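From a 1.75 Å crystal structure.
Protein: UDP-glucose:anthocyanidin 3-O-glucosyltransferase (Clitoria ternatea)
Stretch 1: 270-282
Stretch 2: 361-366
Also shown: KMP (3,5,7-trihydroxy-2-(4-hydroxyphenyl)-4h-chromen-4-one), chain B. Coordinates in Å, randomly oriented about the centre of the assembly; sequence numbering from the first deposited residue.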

ATOM      1  N   CYS A 270      -8.363  11.794  -4.161  1.00  9.45           N
ATOM      2  CA  CYS A 270      -8.906  10.625  -3.500  1.00 15.71           C
ATOM      3  C   CYS A 270      -8.186  10.454  -2.173  1.00 23.26           C
ATOM      4  O   CYS A 270      -6.970  10.249  -2.155  1.00 24.55           O
ATOM      5  CB  CYS A 270      -8.699   9.390  -4.365  1.00 16.25           C
ATOM      6  SG  CYS A 270      -9.611   7.955  -3.760  1.00 23.21           S
ATOM      7  N   PHE A 271      -8.900  10.558  -1.061  1.00 33.06           N
ATOM      8  CA  PHE A 271      -8.204  10.358   0.208  1.00 47.28           C
ATOM      9  C   PHE A 271      -8.555   9.079   0.976  1.00 50.71           C
ATOM     10  O   PHE A 271      -8.675   9.091   2.200  1.00 54.75           O
ATOM     11  CB  PHE A 271      -8.159  11.618   1.107  1.00 52.52           C
ATOM     12  CG  PHE A 271      -9.420  12.444   1.110  1.00 53.68           C
ATOM     13  CD1 PHE A 271      -9.404  13.753   0.648  1.00 54.17           C
ATOM     14  CD2 PHE A 271     -10.604  11.935   1.614  1.00 58.69           C
ATOM     15  CE1 PHE A 271     -10.553  14.532   0.670  1.00 54.27           C
ATOM     16  CE2 PHE A 271     -11.759  12.705   1.632  1.00 61.03           C
ATOM     17  CZ  PHE A 271     -11.730  14.007   1.162  1.00 57.35           C
ATOM     18  N   GLY A 272      -8.690   7.975   0.242  1.00 53.06           N
ATOM     19  CA  GLY A 272      -8.697   6.648   0.840  1.00 57.80           C
ATOM     20  C   GLY A 272     -10.028   6.121   1.343  1.00 66.58           C
ATOM     21  O   GLY A 272     -11.024   6.844   1.387  1.00 65.98           O
ATOM     22  N   THR A 273     -10.029   4.843   1.729  1.00 74.27           N
ATOM     23  CA  THR A 273     -11.227   4.144   2.190  1.00 73.16           C
ATOM     24  C   THR A 273     -10.975   3.361   3.475  1.00 69.82           C
ATOM     25  O   THR A 273     -11.467   2.242   3.619  1.00 76.86           O
ATOM     26  CB  THR A 273     -11.708   3.113   1.149  1.00 70.85           C
ATOM     27  OG1 THR A 273     -10.737   2.066   1.037  1.00 70.94           O
ATOM     28  CG2 THR A 273     -11.905   3.759  -0.206  1.00 69.84           C
ATOM     29  N   VAL A 274     -10.208   3.922   4.405  1.00 59.00           N
ATOM     30  CA  VAL A 274      -9.895   3.193   5.639  1.00 53.13           C
ATOM     31  C   VAL A 274     -10.139   4.023   6.899  1.00 52.84           C
ATOM     32  O   VAL A 274     -10.696   3.527   7.880  1.00 52.07           O
ATOM     33  CB  VAL A 274      -8.466   2.600   5.621  1.00 49.62           C
ATOM     34  CG1 VAL A 274      -7.997   2.255   7.032  1.00 42.34           C
ATOM     35  CG2 VAL A 274      -8.413   1.369   4.714  1.00 48.41           C
ATOM     36  N   VAL A 275      -9.719   5.282   6.871  1.00 52.08           N
ATOM     37  CA  VAL A 275     -10.059   6.211   7.940  1.00 50.83           C
ATOM     38  C   VAL A 275     -10.933   7.309   7.348  1.00 43.35           C
ATOM     39  O   VAL A 275     -10.651   7.808   6.260  1.00 36.89           O
ATOM     40  CB  VAL A 275      -8.798   6.798   8.620  1.00 51.95           C
ATOM     41  CG1 VAL A 275      -9.166   7.911   9.585  1.00 52.48           C
ATOM     42  CG2 VAL A 275      -8.052   5.708   9.362  1.00 53.72           C
ATOM     43  N   SER A 276     -12.016   7.648   8.041  1.00 46.30           N
ATOM     44  CA  SER A 276     -12.874   8.742   7.608  1.00 51.56           C
ATOM     45  C   SER A 276     -12.163  10.069   7.829  1.00 49.57           C
ATOM     46  O   SER A 276     -11.650  10.332   8.918  1.00 52.88           O
ATOM     47  CB  SER A 276     -14.200   8.725   8.372  1.00 58.83           C
ATOM     48  OG  SER A 276     -15.045   9.786   7.953  1.00 63.78           O
ATOM     49  N   PRO A 277     -12.117  10.911   6.792  1.00 43.51           N
ATOM     50  CA  PRO A 277     -11.528  12.235   6.980  1.00 37.99           C
ATOM     51  C   PRO A 277     -12.451  13.047   7.871  1.00 33.61           C
ATOM     52  O   PRO A 277     -13.670  12.833   7.832  1.00 30.14           O
ATOM     53  CB  PRO A 277     -11.520  12.814   5.568  1.00 40.65           C
ATOM     54  CG  PRO A 277     -12.667  12.133   4.890  1.00 44.76           C
ATOM     55  CD  PRO A 277     -12.699  10.741   5.450  1.00 47.58           C
ATOM     56  N   PRO A 278     -11.885  13.944   8.690  1.00 27.23           N
ATOM     57  CA  PRO A 278     -12.738  14.842   9.472  1.00 22.44           C
ATOM     58  C   PRO A 278     -13.671  15.581   8.528  1.00 21.77           C
ATOM     59  O   PRO A 278     -13.208  16.076   7.494  1.00 18.08           O
ATOM     60  CB  PRO A 278     -11.735  15.825  10.088  1.00 24.84           C
ATOM     61  CG  PRO A 278     -10.460  15.057  10.174  1.00 27.88           C
ATOM     62  CD  PRO A 278     -10.450  14.148   8.961  1.00 23.77           C
ATOM     63  N   PRO A 279     -14.966  15.657   8.864  1.00 20.23           N
ATOM     64  CA  PRO A 279     -15.902  16.361   7.982  1.00 19.32           C
ATOM     65  C   PRO A 279     -15.454  17.781   7.635  1.00 19.75           C
ATOM     66  O   PRO A 279     -15.674  18.225   6.511  1.00 16.84           O
ATOM     67  CB  PRO A 279     -17.209  16.387   8.791  1.00 21.12           C
ATOM     68  CG  PRO A 279     -16.823  16.021  10.196  1.00 26.21           C
ATOM     69  CD  PRO A 279     -15.634  15.120  10.059  1.00 23.39           C
ATOM     70  N   GLN A 280     -14.821  18.479   8.575  1.00 15.55           N
ATOM     71  CA  GLN A 280     -14.361  19.833   8.293  1.00 19.80           C
ATOM     72  C   GLN A 280     -13.287  19.861   7.199  1.00 14.68           C
ATOM     73  O   GLN A 280     -13.168  20.840   6.466  1.00 16.34           O
ATOM     74  CB  GLN A 280     -13.871  20.536   9.571  1.00 28.89           C
ATOM     75  CG  GLN A 280     -12.696  19.862  10.283  1.00 40.26           C
ATOM     76  CD  GLN A 280     -13.131  18.874  11.355  1.00 46.24           C
ATOM     77  OE1 GLN A 280     -14.161  18.206  11.230  1.00 40.12           O
ATOM     78  NE2 GLN A 280     -12.341  18.779  12.419  1.00 54.53           N
ATOM     79  N   GLU A 281     -12.513  18.788   7.076  1.00 14.48           N
ATOM     80  CA  GLU A 281     -11.528  18.717   5.997  1.00 15.77           C
ATOM     81  C   GLU A 281     -12.168  18.378   4.660  1.00 18.17           C
ATOM     82  O   GLU A 281     -11.694  18.826   3.610  1.00 17.02           O
ATOM     83  CB  GLU A 281     -10.399  17.739   6.334  1.00 17.48           C
ATOM     84  CG  GLU A 281      -9.383  18.351   7.258  1.00 17.53           C
ATOM     85  CD  GLU A 281      -8.225  17.446   7.541  1.00 18.95           C
ATOM     86  OE1 GLU A 281      -8.142  16.942   8.677  1.00 21.28           O
ATOM     87  OE2 GLU A 281      -7.381  17.250   6.639  1.00 13.12           O
ATOM     88  N   VAL A 282     -13.240  17.591   4.691  1.00 14.04           N
ATOM     89  CA  VAL A 282     -13.999  17.332   3.469  1.00 16.01           C
ATOM     90  C   VAL A 282     -14.556  18.657   2.948  1.00 14.40           C
ATOM     91  O   VAL A 282     -14.455  18.959   1.757  1.00 13.47           O
ATOM     92  CB  VAL A 282     -15.149  16.340   3.697  1.00 15.25           C
ATOM     93  CG1 VAL A 282     -15.934  16.140   2.409  1.00 13.94           C
ATOM     94  CG2 VAL A 282     -14.604  15.015   4.203  1.00 16.41           C
ATOM     95  N   CYS A 361      -0.067  15.911  -0.521  1.00 10.54           N
ATOM     96  CA  CYS A 361      -0.198  14.822   0.443  1.00  9.34           C
ATOM     97  C   CYS A 361      -0.841  15.277   1.737  1.00 10.10           C
ATOM     98  O   CYS A 361      -0.459  16.296   2.300  1.00 11.47           O
ATOM     99  CB  CYS A 361       1.184  14.270   0.794  1.00 13.40           C
ATOM    100  SG  CYS A 361       2.135  13.667  -0.628  1.00 15.78           S
ATOM    101  N   ARG A 362      -1.815  14.508   2.205  1.00 11.14           N
ATOM    102  CA  ARG A 362      -2.351  14.691   3.547  1.00  9.11           C
ATOM    103  C   ARG A 362      -2.413  13.313   4.190  1.00 13.70           C
ATOM    104  O   ARG A 362      -3.437  12.636   4.115  1.00 13.62           O
ATOM    105  CB  ARG A 362      -3.746  15.328   3.488  1.00  9.79           C
ATOM    106  CG  ARG A 362      -4.195  16.059   4.767  1.00 14.71           C
ATOM    107  CD  ARG A 362      -4.239  15.115   5.965  1.00 18.34           C
ATOM    108  NE  ARG A 362      -5.121  15.537   7.049  1.00 16.67           N
ATOM    109  CZ  ARG A 362      -5.067  15.034   8.278  1.00 19.04           C
ATOM    110  NH1 ARG A 362      -4.169  14.100   8.577  1.00 17.92           N
ATOM    111  NH2 ARG A 362      -5.911  15.460   9.209  1.00 19.15           N
ATOM    112  N   PRO A 363      -1.321  12.901   4.845  1.00 10.50           N
ATOM    113  CA  PRO A 363      -1.305  11.566   5.460  1.00 11.74           C
ATOM    114  C   PRO A 363      -2.225  11.513   6.683  1.00 17.33           C
ATOM    115  O   PRO A 363      -2.262  12.472   7.465  1.00 17.72           O
ATOM    116  CB  PRO A 363       0.169  11.376   5.853  1.00 10.66           C
ATOM    117  CG  PRO A 363       0.735  12.768   5.970  1.00 13.99           C
ATOM    118  CD  PRO A 363      -0.066  13.649   5.044  1.00 12.58           C
ATOM    119  N   PHE A 364      -2.956  10.413   6.843  1.00 12.56           N
ATOM    120  CA  PHE A 364      -3.943  10.303   7.909  1.00 17.80           C
ATOM    121  C   PHE A 364      -3.587   9.243   8.943  1.00 20.32           C
ATOM    122  O   PHE A 364      -3.887   9.397  10.123  1.00 26.13           O
ATOM    123  CB  PHE A 364      -5.326   9.965   7.326  1.00 16.42           C
ATOM    124  CG  PHE A 364      -6.041  11.143   6.699  1.00 20.27           C
ATOM    125  CD1 PHE A 364      -6.703  12.073   7.488  1.00 24.66           C
ATOM    126  CD2 PHE A 364      -6.066  11.306   5.319  1.00 21.36           C
ATOM    127  CE1 PHE A 364      -7.369  13.153   6.916  1.00 20.14           C
ATOM    128  CE2 PHE A 364      -6.727  12.385   4.741  1.00 21.86           C
ATOM    129  CZ  PHE A 364      -7.375  13.308   5.543  1.00 24.93           C
ATOM    130  N   PHE A 365      -2.947   8.169   8.495  1.00 22.79           N
ATOM    131  CA  PHE A 365      -2.962   6.920   9.239  1.00 23.44           C
ATOM    132  C   PHE A 365      -1.727   6.069   8.923  1.00 23.95           C
ATOM    133  O   PHE A 365      -1.194   6.143   7.824  1.00 17.78           O
ATOM    134  CB  PHE A 365      -4.247   6.180   8.840  1.00 25.66           C
ATOM    135  CG  PHE A 365      -4.386   4.823   9.435  1.00 38.95           C
ATOM    136  CD1 PHE A 365      -4.983   4.656  10.677  1.00 48.02           C
ATOM    137  CD2 PHE A 365      -3.952   3.707   8.746  1.00 40.86           C
ATOM    138  CE1 PHE A 365      -5.125   3.395  11.231  1.00 49.36           C
ATOM    139  CE2 PHE A 365      -4.080   2.448   9.295  1.00 49.31           C
ATOM    140  CZ  PHE A 365      -4.670   2.288  10.537  1.00 48.11           C
ATOM    141  N   GLY A 366      -1.279   5.260   9.881  1.00 17.64           N
ATOM    142  CA  GLY A 366      -0.239   4.276   9.612  1.00 17.88           C
ATOM    143  C   GLY A 366       1.076   4.852   9.125  1.00 17.17           C
ATOM    144  O   GLY A 366       1.601   5.797   9.724  1.00 19.12           O
TER
HETATM  145  C1  KMP B1001       1.876   1.233  10.105  1.00 19.06           C
HETATM  146  C2  KMP B1001       1.661   0.715   8.840  1.00 21.94           C
HETATM  147  C3  KMP B1001       0.306   0.241   8.484  1.00 18.97           C
HETATM  148  C4  KMP B1001      -0.777   0.337   9.483  1.00 20.39           C
HETATM  149  C5  KMP B1001      -0.462   0.868  10.728  1.00 19.25           C
HETATM  150  C6  KMP B1001       0.832   1.304  11.026  1.00 19.88           C
HETATM  151  C9  KMP B1001       0.017  -0.321   7.144  1.00 24.66           C
HETATM  152  C10 KMP B1001      -1.367  -0.774   6.875  1.00 23.50           C
HETATM  153  C11 KMP B1001      -2.393  -0.637   7.960  1.00 23.32           C
HETATM  154  C14 KMP B1001      -3.814  -1.066   7.773  1.00 25.63           C
HETATM  155  C15 KMP B1001      -4.218  -1.856   6.698  1.00 29.35           C
HETATM  156  C16 KMP B1001      -5.545  -2.231   6.557  1.00 32.35           C
HETATM  157  C17 KMP B1001      -6.484  -1.815   7.488  1.00 33.15           C
HETATM  158  C18 KMP B1001      -6.092  -1.029   8.564  1.00 32.06           C
HETATM  159  C19 KMP B1001      -4.761  -0.660   8.705  1.00 27.69           C
HETATM  160  O12 KMP B1001      -2.048  -0.095   9.183  1.00 22.88           O
HETATM  161  O13 KMP B1001       0.921  -0.406   6.280  1.00 26.23           O
HETATM  162  O24 KMP B1001      -7.787  -2.183   7.342  1.00 37.97           O
HETATM  163  O27 KMP B1001      -1.648  -1.283   5.644  1.00 23.83           O
HETATM  164  O29 KMP B1001       1.082   1.815  12.263  1.00 21.39           O
HETATM  165  O30 KMP B1001       2.667   0.636   7.925  1.00 26.17           O

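Phe-364 is the hub of this contact. Its CA-to-CB bond points toward stretch 1, and with chi1 in the m well its ring reaches into a pocket lined by three apolar residues: Pro-278 CD lies 3.8 Å from Phe-364 CE1, Phe-271 CB 4.0 Å from Phe-364 CE2, and Pro-277 CB 4.2 Å from Phe-364 CZ. Of all the residues here, Phe-364 has the largest area covered by the opposing stretch. The prolines suit their places because they offer compact, rigid hydrocarbon and have no backbone N-H left in need of an acceptor. Phe-271 contributes differently: its CB faces the contact while the end of its buried side chain leads away, so one large residue supports the pocket without filling it.

A second, smaller apolar contact pairs Val-275 with Phe-365, where Val-275 CG2 meets Phe-365 CD1 at 3.5 Å. Both CA-to-CB bonds point toward the other stretch, and the branched valine side chain lays a methyl against the ring. The same Phe-365 ring turns an edge to the bound flavonol, with CE2 3.2 Å from KMP C19, and so links the contact to the ligand site.

At the polar edge, the CA-to-CB bonds of Glu-281 and Arg-362 both point toward the other stretch, and the two side chains form a two-pronged salt bridge. Arg-362 NH2 donates to Glu-281 OE1 at 2.7 Å and Arg-362 NE to Glu-281 OE2 at 2.9 Å, both nearly straight. Arginine suits this role because two of its N-H groups can meet both carboxylate oxygens at once; its remaining terminal nitrogen, NH1, donates to Pro-363 O at 2.7 Å. Pro-278 occupies the N-cap position, right before the helix that carries Glu-281, and Glu-281 N donates to Pro-278 O at 2.8 Å, linking the backbones of a pocket residue and a salt-bridge residue.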